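Local atomic coordinates of processed glycerol phosphate lipoteichoic acid synthase 2 (Bacillus subtilis, PDB entry 2W8D), a protein that belongs to the sulfatase family within the alkaline phosphatase clan and carries a magnesium ion in its metal site. Residues D222-S227 with Y260-N265. Sequence-based numbering, arbitrary orientation.
Sequences DNYFQS and YGISEN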
loop_
_atom_site.group_PDB
_atom_site.type_symbol
_atom_site.label_atom_id
_atom_site.label_comp_id
_atom_site.label_asym_id
_atom_site.label_seq_id
_atom_site.Cartn_x
_atom_site.Cartn_y
_atom_site.Cartn_z
ATOM N N ASP A 222 5.174 14.967 -18.163
ATOM C CA ASP A 222 5.543 14.304 -19.421
ATOM C C ASP A 222 6.300 12.997 -19.217
ATOM O O ASP A 222 6.022 12.032 -19.916
ATOM C CB ASP A 222 6.371 15.215 -20.345
ATOM C CG ASP A 222 5.554 16.371 -20.923
ATOM O OD1 ASP A 222 4.317 16.414 -20.730
ATOM O OD2 ASP A 222 6.155 17.254 -21.579
ATOM N N ASN A 223 7.223 12.967 -18.247
ATOM C CA ASN A 223 8.125 11.818 -18.051
ATOM C C ASN A 223 7.525 10.768 -17.130
ATOM O O ASN A 223 7.975 9.612 -17.086
ATOM C CB ASN A 223 9.474 12.278 -17.501
ATOM C CG ASN A 223 10.281 13.056 -18.522
ATOM O OD1 ASN A 223 10.005 13.025 -19.721
ATOM N ND2 ASN A 223 11.273 13.774 -18.046
ATOM N N TYR A 224 6.511 11.178 -16.380
ATOM C CA TYR A 224 5.779 10.248 -15.549
ATOM C C TYR A 224 5.364 9.011 -16.366
ATOM O O TYR A 224 5.521 7.895 -15.905
ATOM C CB TYR A 224 4.546 10.944 -15.001
ATOM C CG TYR A 224 3.806 10.142 -13.971
ATOM C CD1 TYR A 224 4.375 9.865 -12.713
ATOM C CD2 TYR A 224 2.534 9.651 -14.244
ATOM C CE1 TYR A 224 3.676 9.118 -11.766
ATOM C CE2 TYR A 224 1.824 8.908 -13.295
ATOM C CZ TYR A 224 2.384 8.654 -12.063
ATOM O OH TYR A 224 1.638 7.945 -11.147
ATOM N N PHE A 225 4.811 9.238 -17.555
ATOM C CA PHE A 225 4.192 8.181 -18.336
ATOM C C PHE A 225 5.200 7.173 -18.830
ATOM O O PHE A 225 4.849 6.012 -18.947
ATOM C CB PHE A 225 3.420 8.728 -19.545
ATOM C CG PHE A 225 2.347 9.681 -19.169
ATOM C CD1 PHE A 225 1.132 9.212 -18.635
ATOM C CD2 PHE A 225 2.532 11.054 -19.319
ATOM C CE1 PHE A 225 0.108 10.101 -18.250
ATOM C CE2 PHE A 225 1.511 11.951 -18.923
ATOM C CZ PHE A 225 0.304 11.462 -18.395
ATOM N N GLN A 226 6.426 7.629 -19.120
ATOM C CA GLN A 226 7.541 6.765 -19.492
ATOM C C GLN A 226 8.027 5.863 -18.371
ATOM O O GLN A 226 8.232 4.671 -18.592
ATOM C CB GLN A 226 8.725 7.591 -19.985
ATOM C CG GLN A 226 8.438 8.364 -21.230
ATOM C CD GLN A 226 9.693 8.716 -21.985
ATOM O OE1 GLN A 226 10.796 8.640 -21.445
ATOM N NE2 GLN A 226 9.538 9.100 -23.246
ATOM N N SER A 227 8.228 6.409 -17.171
ATOM C CA SER A 227 8.679 5.548 -16.076
ATOM C C SER A 227 7.557 4.657 -15.563
ATOM O O SER A 227 7.811 3.553 -15.086
ATOM C CB SER A 227 9.391 6.305 -14.939
ATOM O OG SER A 227 8.762 7.540 -14.725
ATOM N N TYR A 260 0.728 9.495 -4.037
ATOM C CA TYR A 260 0.717 10.190 -5.335
ATOM C C TYR A 260 2.117 10.421 -5.827
ATOM O O TYR A 260 3.015 10.590 -5.036
ATOM C CB TYR A 260 -0.030 11.540 -5.287
ATOM C CG TYR A 260 0.632 12.534 -4.359
ATOM C CD1 TYR A 260 1.578 13.411 -4.843
ATOM C CD2 TYR A 260 0.361 12.540 -2.981
ATOM C CE1 TYR A 260 2.210 14.347 -4.001
ATOM C CE2 TYR A 260 1.004 13.465 -2.101
ATOM C CZ TYR A 260 1.925 14.362 -2.656
ATOM O OH TYR A 260 2.586 15.263 -1.909
ATOM N N GLY A 261 2.296 10.473 -7.139
ATOM C CA GLY A 261 3.560 10.902 -7.699
ATOM C C GLY A 261 3.525 12.360 -8.148
ATOM O O GLY A 261 4.558 13.047 -8.146
ATOM N N ILE A 262 2.345 12.827 -8.557
ATOM C CA ILE A 262 2.197 14.173 -9.097
ATOM C C ILE A 262 1.464 15.098 -8.103
ATOM O O ILE A 262 0.238 14.994 -7.939
ATOM C CB ILE A 262 1.408 14.153 -10.431
ATOM C CG1 ILE A 262 1.938 13.071 -11.396
ATOM C CG2 ILE A 262 1.434 15.551 -11.075
ATOM C CD1 ILE A 262 3.403 13.293 -11.795
ATOM N N SER A 263 2.196 16.028 -7.490
ATOM C CA SER A 263 1.587 16.994 -6.566
ATOM C C SER A 263 0.815 18.135 -7.261
ATOM O O SER A 263 0.727 18.201 -8.500
ATOM C CB SER A 263 2.644 17.552 -5.631
ATOM O OG SER A 263 3.478 18.459 -6.305
ATOM N N GLU A 264 0.262 19.033 -6.443
ATOM C CA GLU A 264 -0.444 20.246 -6.899
ATOM C C GLU A 264 0.431 21.315 -7.561
ATOM O O GLU A 264 -0.092 22.197 -8.217
ATOM C CB GLU A 264 -1.295 20.811 -5.760
ATOM C CG GLU A 264 -2.460 19.856 -5.350
ATOM C CD GLU A 264 -3.613 20.592 -4.647
ATOM O OE1 GLU A 264 -3.777 20.400 -3.407
ATOM O OE2 GLU A 264 -4.358 21.364 -5.334
ATOM N N ASN A 265 1.760 21.199 -7.453
ATOM C CA ASN A 265 2.693 22.056 -8.211
ATOM C C ASN A 265 2.576 21.883 -9.739
ATOM O O ASN A 265 3.043 22.750 -10.517
ATOM C CB ASN A 265 4.165 21.810 -7.805
ATOM C CG ASN A 265 4.452 22.085 -6.319
ATOM O OD1 ASN A 265 5.278 21.405 -5.717
ATOM N ND2 ASN A 265 3.796 23.078 -5.741
#
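Close to the metal site of this sulfatase-family fold, the loop that follows strand 251-257 packs onto helix 219-244 by setting I262 and G261 against the ring of Y224. The loop leaves directly from D258 and H259, two of the magnesium ligands, and the side-chain position of G261 is about 8 Å from the bound magnesium ion. Y224 is the helix residue that makes the contact. Its CG stands anti to the backbone N (chi1 -172°), which carries the ring away from the helix toward the loop; the nearest CA atoms, those of Y224 and G261, are 8.2 Å apart.

I262 covers one face of that ring. Its CG1 stands 4.1 Å above the ring plane, over the centre, and CD1 makes a CH-pi contact, 4.1 Å from the centroid of the Y224 ring and 28° off its normal. The CD1 methyl is offset from the centre mainly toward Y224 CD1, its nearest ring atom, with Y224 CG next at 3.9 Å. The join is small and apolar, burying 117 Å² in all. The polar end of Y224 is satisfied by a different part of the chain: OH is hydrogen-bonded to S41 O and Q43 N, in the loop just after the magnesium ligand E40. The phenol thus ties the helix to a second loop of the site, while F202 meets its ring edge-to-face. I262 also touches M270 of helix 267-273. Farther out on the ring, G261 CA approaches Y224 CE1 obliquely at 4.4 Å; the closest touch is I262 CD1 to Y224 CD1, 3.7 Å.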